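Bifunctional protein PutA (Bdellovibrio bacteriovorus, PDB 5UR2) probably oxidises L-proline to L-glutamate in two steps, pairing an FAD-dependent proline dehydrogenase with an NAD-dependent L-glutamate gamma-semialdehyde dehydrogenase in one chain. Local coordinates at residues B[349-355]-B[376-382]; B[334-338]-B[358-363]. All coordinates share one frame; numbering follows the deposited sequence.

Contact 1: residues B[349-355]-B[376-382]. With P5F (N-propargylglycine-modified flavin adenine dinucleotide), chain F.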
ATOM      1  N   ARG B 349     -55.085 -12.504  25.423  1.00 23.01           N
ATOM      2  CA  ARG B 349     -55.842 -12.726  24.190  1.00 24.31           C
ATOM      3  C   ARG B 349     -54.947 -12.510  22.978  1.00 33.53           C
ATOM      4  O   ARG B 349     -54.403 -11.407  22.792  1.00 33.47           O
ATOM      5  CB  ARG B 349     -57.066 -11.814  24.129  1.00 23.78           C
ATOM      6  CG  ARG B 349     -58.104 -12.098  25.219  1.00 24.28           C
ATOM      7  CD  ARG B 349     -58.809 -13.470  25.040  1.00 33.11           C
ATOM      8  NE  ARG B 349     -59.587 -13.541  23.795  1.00 28.27           N
ATOM      9  CZ  ARG B 349     -60.825 -13.074  23.653  1.00 35.15           C
ATOM     10  NH1 ARG B 349     -61.446 -12.497  24.679  1.00 34.83           N
ATOM     11  NH2 ARG B 349     -61.446 -13.174  22.482  1.00 35.12           N
ATOM     12  N   PRO B 350     -54.713 -13.543  22.171  1.00 31.43           N
ATOM     13  CA  PRO B 350     -53.922 -13.355  20.952  1.00 30.22           C
ATOM     14  C   PRO B 350     -54.772 -12.837  19.804  1.00 32.44           C
ATOM     15  O   PRO B 350     -55.949 -13.183  19.658  1.00 24.51           O
ATOM     16  CB  PRO B 350     -53.412 -14.764  20.649  1.00 25.40           C
ATOM     17  CG  PRO B 350     -54.538 -15.645  21.155  1.00 32.45           C
ATOM     18  CD  PRO B 350     -55.089 -14.955  22.376  1.00 29.91           C
ATOM     19  N   ALA B 351     -54.152 -11.992  18.987  1.00 26.66           N
ATOM     20  CA  ALA B 351     -54.652 -11.668  17.664  1.00 26.95           C
ATOM     21  C   ALA B 351     -53.534 -11.984  16.681  1.00 25.58           C
ATOM     22  O   ALA B 351     -52.381 -11.633  16.931  1.00 23.83           O
ATOM     23  CB  ALA B 351     -55.098 -10.203  17.581  1.00 24.92           C
ATOM     24  N   PHE B 352     -53.866 -12.670  15.579  1.00 26.88           N
ATOM     25  CA  PHE B 352     -52.863 -13.210  14.663  1.00 27.84           C
ATOM     26  C   PHE B 352     -52.781 -12.335  13.417  1.00 25.67           C
ATOM     27  O   PHE B 352     -53.689 -12.341  12.581  1.00 26.21           O
ATOM     28  CB  PHE B 352     -53.178 -14.663  14.313  1.00 25.83           C
ATOM     29  CG  PHE B 352     -53.102 -15.574  15.493  1.00 27.26           C
ATOM     30  CD1 PHE B 352     -51.971 -15.582  16.288  1.00 24.72           C
ATOM     31  CD2 PHE B 352     -54.165 -16.385  15.836  1.00 27.90           C
ATOM     32  CE1 PHE B 352     -51.892 -16.393  17.396  1.00 29.68           C
ATOM     33  CE2 PHE B 352     -54.094 -17.214  16.950  1.00 30.58           C
ATOM     34  CZ  PHE B 352     -52.956 -17.218  17.731  1.00 30.59           C
ATOM     35  N   ALA B 353     -51.696 -11.574  13.308  1.00 22.89           N
ATOM     36  CA  ALA B 353     -51.477 -10.678  12.181  1.00 23.43           C
ATOM     37  C   ALA B 353     -50.550 -11.374  11.197  1.00 26.41           C
ATOM     38  O   ALA B 353     -49.366 -11.552  11.484  1.00 28.90           O
ATOM     39  CB  ALA B 353     -50.879  -9.356  12.651  1.00 26.29           C
ATOM     40  N   SER B 354     -51.090 -11.799  10.055  1.00 28.09           N
ATOM     41  CA  SER B 354     -50.283 -12.472   9.045  1.00 25.03           C
ATOM     42  C   SER B 354     -51.100 -12.642   7.775  1.00 29.40           C
ATOM     43  O   SER B 354     -52.305 -12.896   7.838  1.00 25.28           O
ATOM     44  CB  SER B 354     -49.803 -13.848   9.517  1.00 27.59           C
ATOM     45  OG  SER B 354     -49.014 -14.456   8.506  1.00 22.41           O
ATOM     46  N   HIS B 355     -50.425 -12.547   6.625  1.00 31.91           N
ATOM     47  CA  HIS B 355     -51.028 -12.861   5.331  1.00 30.72           C
ATOM     48  C   HIS B 355     -50.656 -14.256   4.821  1.00 28.83           C
ATOM     49  O   HIS B 355     -51.018 -14.615   3.694  1.00 31.82           O
ATOM     50  CB  HIS B 355     -50.641 -11.809   4.290  1.00 23.96           C
ATOM     51  CG  HIS B 355     -50.806 -10.399   4.762  1.00 33.50           C
ATOM     52  ND1 HIS B 355     -49.805  -9.707   5.411  1.00 32.42           N
ATOM     53  CD2 HIS B 355     -51.871  -9.562   4.716  1.00 29.44           C
ATOM     54  CE1 HIS B 355     -50.239  -8.498   5.720  1.00 32.62           C
ATOM     55  NE2 HIS B 355     -51.490  -8.385   5.313  1.00 29.36           N
ATOM     56  N   ALA B 376     -63.574 -16.606  19.426  1.00 35.35           N
ATOM     57  CA  ALA B 376     -62.527 -16.150  20.327  1.00 36.31           C
ATOM     58  C   ALA B 376     -61.315 -15.638  19.565  1.00 31.36           C
ATOM     59  O   ALA B 376     -60.557 -14.817  20.091  1.00 32.76           O
ATOM     60  CB  ALA B 376     -62.112 -17.282  21.274  1.00 31.85           C
ATOM     61  N   LEU B 377     -61.099 -16.121  18.350  1.00 32.76           N
ATOM     62  CA  LEU B 377     -59.904 -15.737  17.619  1.00 31.63           C
ATOM     63  C   LEU B 377     -60.095 -14.388  16.932  1.00 38.42           C
ATOM     64  O   LEU B 377     -61.205 -13.858  16.813  1.00 32.34           O
ATOM     65  CB  LEU B 377     -59.530 -16.800  16.593  1.00 33.17           C
ATOM     66  CG  LEU B 377     -59.409 -18.223  17.125  1.00 33.33           C
ATOM     67  CD1 LEU B 377     -58.872 -19.141  16.021  1.00 32.43           C
ATOM     68  CD2 LEU B 377     -58.518 -18.236  18.348  1.00 28.86           C
ATOM     69  N   GLU B 378     -58.977 -13.824  16.482  1.00 39.65           N
ATOM     70  CA  GLU B 378     -59.018 -12.627  15.664  1.00 33.00           C
ATOM     71  C   GLU B 378     -57.819 -12.649  14.735  1.00 35.04           C
ATOM     72  O   GLU B 378     -56.684 -12.891  15.168  1.00 32.93           O
ATOM     73  CB  GLU B 378     -59.007 -11.368  16.521  1.00 29.56           C
ATOM     74  CG  GLU B 378     -59.211 -10.113  15.724  1.00 33.25           C
ATOM     75  CD  GLU B 378     -59.373  -8.904  16.609  1.00 39.35           C
ATOM     76  OE1 GLU B 378     -60.421  -8.818  17.302  1.00 39.53           O
ATOM     77  OE2 GLU B 378     -58.467  -8.040  16.598  1.00 34.25           O
ATOM     78  N   PHE B 379     -58.071 -12.395  13.461  1.00 31.19           N
ATOM     79  CA  PHE B 379     -57.007 -12.336  12.482  1.00 27.47           C
ATOM     80  C   PHE B 379     -56.873 -10.910  11.963  1.00 33.06           C
ATOM     81  O   PHE B 379     -57.849 -10.152  11.919  1.00 29.88           O
ATOM     82  CB  PHE B 379     -57.266 -13.341  11.354  1.00 27.75           C
ATOM     83  CG  PHE B 379     -57.125 -14.768  11.795  1.00 30.85           C
ATOM     84  CD1 PHE B 379     -55.866 -15.307  12.022  1.00 30.67           C
ATOM     85  CD2 PHE B 379     -58.238 -15.566  11.997  1.00 36.36           C
ATOM     86  CE1 PHE B 379     -55.718 -16.616  12.449  1.00 34.03           C
ATOM     87  CE2 PHE B 379     -58.104 -16.889  12.418  1.00 39.04           C
ATOM     88  CZ  PHE B 379     -56.841 -17.413  12.643  1.00 36.55           C
ATOM     89  N   GLN B 380     -55.647 -10.533  11.596  1.00 30.51           N
ATOM     90  CA  GLN B 380     -55.390  -9.158  11.180  1.00 26.87           C
ATOM     91  C   GLN B 380     -54.491  -9.135   9.957  1.00 23.96           C
ATOM     92  O   GLN B 380     -53.565  -9.945   9.831  1.00 32.84           O
ATOM     93  CB  GLN B 380     -54.784  -8.331  12.334  1.00 24.60           C
ATOM     94  CG  GLN B 380     -55.669  -8.277  13.589  1.00 38.78           C
ATOM     95  CD  GLN B 380     -55.139  -7.339  14.680  1.00 45.19           C
ATOM     96  OE1 GLN B 380     -54.167  -6.614  14.471  1.00 53.75           O
ATOM     97  NE2 GLN B 380     -55.790  -7.347  15.843  1.00 35.37           N
ATOM     98  N   MET B 381     -54.804  -8.218   9.041  1.00 26.99           N
ATOM     99  CA  MET B 381     -54.062  -8.030   7.805  1.00 24.62           C
ATOM    100  C   MET B 381     -54.039  -6.549   7.465  1.00 31.37           C
ATOM    101  O   MET B 381     -54.900  -5.784   7.896  1.00 29.61           O
ATOM    102  CB  MET B 381     -54.692  -8.791   6.637  1.00 26.85           C
ATOM    103  CG  MET B 381     -54.686 -10.287   6.769  1.00 30.91           C
ATOM    104  SD  MET B 381     -55.414 -11.029   5.299  1.00 36.05           S
ATOM    105  CE  MET B 381     -55.469 -12.738   5.820  1.00 25.70           C
ATOM    106  N   LEU B 382     -53.069  -6.158   6.643  1.00 34.43           N
ATOM    107  CA  LEU B 382     -52.953  -4.765   6.241  1.00 36.03           C
ATOM    108  C   LEU B 382     -54.019  -4.423   5.206  1.00 39.60           C
ATOM    109  O   LEU B 382     -54.364  -5.247   4.350  1.00 35.41           O
ATOM    110  CB  LEU B 382     -51.565  -4.481   5.679  1.00 31.54           C
ATOM    111  CG  LEU B 382     -50.345  -4.774   6.549  1.00 29.16           C
ATOM    112  CD1 LEU B 382     -49.121  -4.426   5.751  1.00 30.14           C
ATOM    113  CD2 LEU B 382     -50.354  -3.992   7.855  1.00 26.92           C
TER
HETATM  114  PA  P5F F1001     -44.550 -13.840   5.698  1.00 25.26           P
HETATM  115  O1A P5F F1001     -45.067 -15.269   6.077  1.00 30.61           O
HETATM  116  O2A P5F F1001     -44.043 -13.644   4.358  1.00 23.04           O
HETATM  117  O5B P5F F1001     -43.381 -13.349   6.509  1.00 24.68           O
HETATM  118  C5B P5F F1001     -42.509 -12.287   6.142  1.00 16.78           C
HETATM  119  C4B P5F F1001     -41.693 -11.882   7.379  1.00 20.64           C
HETATM  120  O4B P5F F1001     -40.697 -12.813   7.727  1.00 25.39           O
HETATM  121  C3B P5F F1001     -40.959 -10.574   7.307  1.00 17.28           C
HETATM  122  O3B P5F F1001     -41.786  -9.489   7.489  1.00 18.70           O
HETATM  123  C2B P5F F1001     -39.962 -10.709   8.387  1.00 17.09           C
HETATM  124  O2B P5F F1001     -40.562 -10.419   9.602  1.00 18.70           O
HETATM  125  C1B P5F F1001     -39.624 -12.157   8.345  1.00 22.79           C
HETATM  126  N9A P5F F1001     -38.431 -12.468   7.600  1.00 19.76           N
HETATM  127  C8A P5F F1001     -38.154 -12.180   6.271  1.00 21.14           C
HETATM  128  N7A P5F F1001     -36.942 -12.666   5.973  1.00 23.15           N
HETATM  129  C5A P5F F1001     -36.393 -13.301   7.089  1.00 21.13           C
HETATM  130  C6A P5F F1001     -35.191 -13.948   7.366  1.00 30.15           C
HETATM  131  N6A P5F F1001     -34.187 -14.098   6.350  1.00 28.95           N
HETATM  132  N1A P5F F1001     -34.950 -14.447   8.594  1.00 25.32           N
HETATM  133  C2A P5F F1001     -35.865 -14.336   9.581  1.00 17.31           C
HETATM  134  N3A P5F F1001     -37.039 -13.682   9.349  1.00 20.52           N
HETATM  135  C4A P5F F1001     -37.334 -13.170   8.147  1.00 11.73           C
HETATM  136  N1  P5F F1001     -44.516  -5.318  12.323  1.00 32.81           N
HETATM  137  C2  P5F F1001     -43.793  -4.810  13.464  1.00 27.86           C
HETATM  138  O2  P5F F1001     -42.460  -5.129  13.585  1.00 28.25           O
HETATM  139  N3  P5F F1001     -44.445  -4.004  14.453  1.00 42.77           N
HETATM  140  C4  P5F F1001     -45.817  -3.662  14.358  1.00 45.20           C
HETATM  141  O4  P5F F1001     -46.391  -2.869  15.361  1.00 38.12           O
HETATM  142  C4X P5F F1001     -46.579  -4.189  13.150  1.00 42.68           C
HETATM  143  N5  P5F F1001     -47.958  -3.790  12.878  1.00 44.45           N
HETATM  144  C5X P5F F1001     -48.720  -4.673  11.973  1.00 44.35           C
HETATM  145  C6  P5F F1001     -50.213  -4.707  12.049  1.00 35.93           C
HETATM  146  C7  P5F F1001     -50.941  -5.616  11.242  1.00 36.35           C
HETATM  147  C7M P5F F1001     -52.452  -5.641  11.330  1.00 38.53           C
HETATM  148  C8  P5F F1001     -50.259  -6.504  10.356  1.00 37.04           C
HETATM  149  C8M P5F F1001     -51.001  -7.487   9.486  1.00 35.48           C
HETATM  150  C9  P5F F1001     -48.847  -6.480  10.280  1.00 44.42           C
HETATM  151  C9A P5F F1001     -48.073  -5.525  11.122  1.00 44.53           C
HETATM  152  N10 P5F F1001     -46.610  -5.518  11.058  1.00 42.88           N
HETATM  153  C10 P5F F1001     -45.920  -4.979  12.196  1.00 37.02           C
HETATM  154  C1' P5F F1001     -45.848  -6.200   9.982  1.00 45.64           C
HETATM  155  C2' P5F F1001     -45.663  -7.694  10.252  1.00 38.89           C
HETATM  156  O2' P5F F1001     -44.813  -7.843  11.324  1.00 37.21           O
HETATM  157  C3' P5F F1001     -45.127  -8.501   9.067  1.00 40.40           C
HETATM  158  O3' P5F F1001     -43.874  -8.026   8.746  1.00 41.32           O
HETATM  159  C4' P5F F1001     -45.980  -8.442   7.808  1.00 38.78           C
HETATM  160  O4' P5F F1001     -47.291  -8.240   8.210  1.00 37.99           O
HETATM  161  C5' P5F F1001     -45.815  -9.630   6.841  1.00 38.49           C
HETATM  162  O5' P5F F1001     -45.692 -10.881   7.487  1.00 40.31           O
HETATM  163  P   P5F F1001     -46.392 -12.262   7.003  1.00 31.20           P
HETATM  164  O1P P5F F1001     -46.736 -13.339   8.102  1.00 39.18           O
HETATM  165  O2P P5F F1001     -47.578 -11.686   6.142  1.00 31.65           O
HETATM  166  O3P P5F F1001     -45.488 -12.685   5.699  1.00 26.14           O
HETATM  167  C21 P5F F1001     -47.374  -1.291  12.366  1.00 57.11           C
HETATM  168  C22 P5F F1001     -47.759  -2.543  12.698  1.00 60.85           C
HETATM  169  C23 P5F F1001     -46.632  -0.390  13.368  1.00 57.60           C
HETATM  170  O   HOH W   1     -57.942 -14.206  21.305  1.00 29.66           O
HETATM  171  O   HOH W   2     -56.458 -14.871  17.604  1.00 26.60           O
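H355 and L382 meet where two neighbouring parallel strands run out beside the modified flavin. The imidazole NE2 of H355 accepts the backbone N-H of L382 at 3.0 Å, nearly straight (165°) but tilted somewhat from the ring plane. The other ring nitrogen, ND1, donates to the flavin phosphate oxygen O2P at 3.1 Å, and the backbone N of H355 donates to the same oxygen. One histidine side chain therefore spans strand end and cofactor, and the two bonds fix the rotation of its ring. S354 turns OG anti to its own N (chi1 -179°), where it donates to O1P at 2.6 Å. L382 CD2 lies over one face of the flavin's dimethylbenzene ring, 3.5 Å from C8, and A353 CB comes over the opposite face near C8 and C8M; Q380 CB meets methyl C7M. M381 lays CB and CG against CD2 of the imidazole.

Behind this shell the strands are zipped by parallel pairing: F352 N to E378 O (2.9 Å), Q380 N to F352 O and S354 N to Q380 O. Q380 NE2 reaches back to E378 OE2 in its own segment, whose carboxylate also salt-bridges R401 and R399. At the far end R349, bent at chi2 and chi3, curls so that NH2 meets A376 O in the guanidinium plane at 3.0 Å; NH1 goes to D185. Two waters link P350 O to segment 376-382, one through A376 O and one through E378 N.

On the outer face F352 CB packs on F379 CD1 at 3.6 Å, the two ring planes inclined at 39°. These two phenylalanines lie beneath helices 327-343 and 357-369, whereas strands 298-302 and 400-406 flank the pair in the eight-stranded proline dehydrogenase barrel.

Contact 2: residues B[334-338]-B[358-363]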
ATOM      1  N   TYR B 334     -43.179 -18.120  15.374  1.00 24.87           N
ATOM      2  CA  TYR B 334     -44.541 -17.585  15.386  1.00 21.80           C
ATOM      3  C   TYR B 334     -45.520 -18.655  15.848  1.00 25.12           C
ATOM      4  O   TYR B 334     -46.345 -18.420  16.742  1.00 20.72           O
ATOM      5  CB  TYR B 334     -44.928 -17.074  13.995  1.00 20.31           C
ATOM      6  CG  TYR B 334     -46.215 -16.268  13.958  1.00 20.61           C
ATOM      7  CD1 TYR B 334     -47.461 -16.878  14.094  1.00 21.13           C
ATOM      8  CD2 TYR B 334     -46.176 -14.892  13.756  1.00 20.41           C
ATOM      9  CE1 TYR B 334     -48.644 -16.129  14.065  1.00 21.44           C
ATOM     10  CE2 TYR B 334     -47.329 -14.140  13.716  1.00 20.73           C
ATOM     11  CZ  TYR B 334     -48.567 -14.758  13.870  1.00 25.23           C
ATOM     12  OH  TYR B 334     -49.700 -13.979  13.834  1.00 24.62           O
ATOM     13  N   GLU B 335     -45.432 -19.846  15.257  1.00 23.19           N
ATOM     14  CA  GLU B 335     -46.371 -20.899  15.616  1.00 25.83           C
ATOM     15  C   GLU B 335     -46.186 -21.328  17.070  1.00 25.17           C
ATOM     16  O   GLU B 335     -47.170 -21.562  17.781  1.00 30.76           O
ATOM     17  CB  GLU B 335     -46.242 -22.068  14.632  1.00 21.80           C
ATOM     18  CG  GLU B 335     -46.729 -21.685  13.231  1.00 23.53           C
ATOM     19  CD  GLU B 335     -46.737 -22.818  12.199  1.00 26.78           C
ATOM     20  OE1 GLU B 335     -46.684 -24.007  12.563  1.00 33.25           O
ATOM     21  OE2 GLU B 335     -46.804 -22.496  10.997  1.00 29.01           O
ATOM     22  N   LEU B 336     -44.941 -21.387  17.541  1.00 24.18           N
ATOM     23  CA  LEU B 336     -44.690 -21.720  18.942  1.00 25.69           C
ATOM     24  C   LEU B 336     -45.314 -20.676  19.870  1.00 27.51           C
ATOM     25  O   LEU B 336     -45.972 -21.019  20.859  1.00 23.76           O
ATOM     26  CB  LEU B 336     -43.175 -21.838  19.173  1.00 23.36           C
ATOM     27  CG  LEU B 336     -42.693 -22.071  20.606  1.00 26.74           C
ATOM     28  CD1 LEU B 336     -42.961 -23.542  21.010  1.00 20.74           C
ATOM     29  CD2 LEU B 336     -41.226 -21.717  20.792  1.00 19.75           C
ATOM     30  N   CYS B 337     -45.103 -19.386  19.567  1.00 24.73           N
ATOM     31  CA  CYS B 337     -45.723 -18.326  20.357  1.00 26.67           C
ATOM     32  C   CYS B 337     -47.245 -18.398  20.299  1.00 29.67           C
ATOM     33  O   CYS B 337     -47.926 -18.236  21.325  1.00 26.73           O
ATOM     34  CB  CYS B 337     -45.241 -16.958  19.870  1.00 23.81           C
ATOM     35  SG  CYS B 337     -43.510 -16.620  20.275  1.00 24.70           S
ATOM     36  N   ALA B 338     -47.796 -18.628  19.103  1.00 21.08           N
ATOM     37  CA  ALA B 338     -49.245 -18.684  18.948  1.00 27.04           C
ATOM     38  C   ALA B 338     -49.846 -19.802  19.799  1.00 28.69           C
ATOM     39  O   ALA B 338     -50.843 -19.599  20.498  1.00 22.29           O
ATOM     40  CB  ALA B 338     -49.605 -18.841  17.470  1.00 23.78           C
ATOM     41  N   ARG B 358     -50.170 -20.697   5.462  1.00 27.26           N
ATOM     42  CA  ARG B 358     -49.634 -21.694   6.393  1.00 28.32           C
ATOM     43  C   ARG B 358     -49.793 -21.243   7.843  1.00 29.15           C
ATOM     44  O   ARG B 358     -50.372 -21.965   8.671  1.00 26.18           O
ATOM     45  CB  ARG B 358     -48.162 -21.983   6.080  1.00 33.01           C
ATOM     46  CG  ARG B 358     -47.371 -22.593   7.250  1.00 32.07           C
ATOM     47  CD  ARG B 358     -47.799 -24.027   7.573  1.00 29.46           C
ATOM     48  NE  ARG B 358     -47.398 -24.426   8.929  1.00 27.90           N
ATOM     49  CZ  ARG B 358     -47.331 -25.690   9.354  1.00 29.71           C
ATOM     50  NH1 ARG B 358     -47.630 -26.684   8.531  1.00 24.91           N
ATOM     51  NH2 ARG B 358     -46.969 -25.965  10.604  1.00 29.14           N
ATOM     52  N   THR B 359     -49.298 -20.039   8.157  1.00 29.15           N
ATOM     53  CA  THR B 359     -49.410 -19.478   9.504  1.00 28.37           C
ATOM     54  C   THR B 359     -50.859 -19.430   9.971  1.00 23.66           C
ATOM     55  O   THR B 359     -51.184 -19.848  11.091  1.00 23.63           O
ATOM     56  CB  THR B 359     -48.810 -18.069   9.526  1.00 33.10           C
ATOM     57  OG1 THR B 359     -47.467 -18.110   9.018  1.00 23.73           O
ATOM     58  CG2 THR B 359     -48.811 -17.489  10.965  1.00 22.27           C
ATOM     59  N   LEU B 360     -51.745 -18.894   9.131  1.00 24.09           N
ATOM     60  CA  LEU B 360     -53.154 -18.804   9.500  1.00 32.28           C
ATOM     61  C   LEU B 360     -53.756 -20.186   9.758  1.00 33.40           C
ATOM     62  O   LEU B 360     -54.507 -20.369  10.723  1.00 35.27           O
ATOM     63  CB  LEU B 360     -53.932 -18.072   8.404  1.00 30.06           C
ATOM     64  CG  LEU B 360     -53.501 -16.624   8.119  1.00 34.20           C
ATOM     65  CD1 LEU B 360     -54.151 -16.080   6.849  1.00 33.35           C
ATOM     66  CD2 LEU B 360     -53.856 -15.749   9.291  1.00 33.18           C
ATOM     67  N   ALA B 361     -53.456 -21.163   8.895  1.00 33.66           N
ATOM     68  CA  ALA B 361     -54.030 -22.501   9.046  1.00 34.46           C
ATOM     69  C   ALA B 361     -53.520 -23.190  10.309  1.00 32.79           C
ATOM     70  O   ALA B 361     -54.272 -23.910  10.974  1.00 31.75           O
ATOM     71  CB  ALA B 361     -53.720 -23.360   7.816  1.00 32.44           C
ATOM     72  N   ALA B 362     -52.244 -23.000  10.643  1.00 24.93           N
ATOM     73  CA  ALA B 362     -51.716 -23.564  11.884  1.00 26.22           C
ATOM     74  C   ALA B 362     -52.434 -22.977  13.096  1.00 25.88           C
ATOM     75  O   ALA B 362     -52.859 -23.707  13.997  1.00 31.82           O
ATOM     76  CB  ALA B 362     -50.210 -23.312  11.972  1.00 24.96           C
ATOM     77  N   CYS B 363     -52.615 -21.656  13.118  1.00 25.22           N
ATOM     78  CA  CYS B 363     -53.337 -21.044  14.223  1.00 26.94           C
ATOM     79  C   CYS B 363     -54.745 -21.625  14.350  1.00 31.17           C
ATOM     80  O   CYS B 363     -55.200 -21.933  15.458  1.00 30.96           O
ATOM     81  CB  CYS B 363     -53.391 -19.534  14.035  1.00 25.67           C
ATOM     82  SG  CYS B 363     -51.794 -18.699  14.227  1.00 31.44           S
TER
HETATM   83  O   HOH W   3     -45.883 -20.195   9.424  1.00 31.79           O
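E335 and R358 are brought together by complementary torsions: the glutamate runs out extended from CG (chi2 -176°), while the arginine sets CG anti to its backbone N and then bends at chi2 (69°). The two chains cross at about a right angle, yet carboxylate and guanidinium finish nearly coplanar. R358 grips side-on, NH2 to E335 OE1 at 2.8 Å and NE to OE2 at 2.9 Å; each bond uses a syn lone pair and is almost straight. A362 CB lies over one face of the carboxylate, 3.5 Å from CD.

Deeper between the helices, Y334 crosses T359. The threonine methyl CG2 sits over one face of the phenol ring, 3.4 Å from CE1, a CH-pi type of approach. C363 SG comes instead to the ring edge, 4.1 Å from CE1, a cysteine sulfur-aromatic contact, and separately touches A338 CB. The tyrosine OH passes on to L301 O in the barrel wall. T359 OG1 is hydrogen-bonded to K303 and shares a water with E335 OE2, which lies 2.9 Å from that water, joining the apolar and ionic halves of the interface.

The helix segments run 25° from parallel with axes 10.2 Å apart; E335, T359 and Y334 fill most of the interface, and A338, A362 and C363 add smaller contacts.

E335 OE1 also takes Y366 OH, and R358 is further hydrogen-bonded to the backbone O of L444 and to Q7 of helix 6-22, whose I10 packs against R358 and A362. With both carboxylate oxygens engaged and the guanidinium holding other partners, this buried ion pair is probably kept charged on both sides and rigid, clamping two barrel helices while tying them to the chain's N-terminal helix.

Followed from the N terminus, the chain enters helix 327-343 with segment 334-338, descends into strand 349-353, returns along helix 357-369 with segment 358-363, and enters strand 379-382. Contact 2 closes the loop from helix to helix around the first strand; contact 1 closes the loop from strand to strand around the second helix. The two loops cross, as expected of successive beta-alpha units in a TIM barrel. Their centres lie 10 Å apart, and they meet where F352 CE1 touches A338 CB at 3.4 Å and F379 packs on L360. Barrel wall and helical layer are thus joined, with flavin at the strand ends.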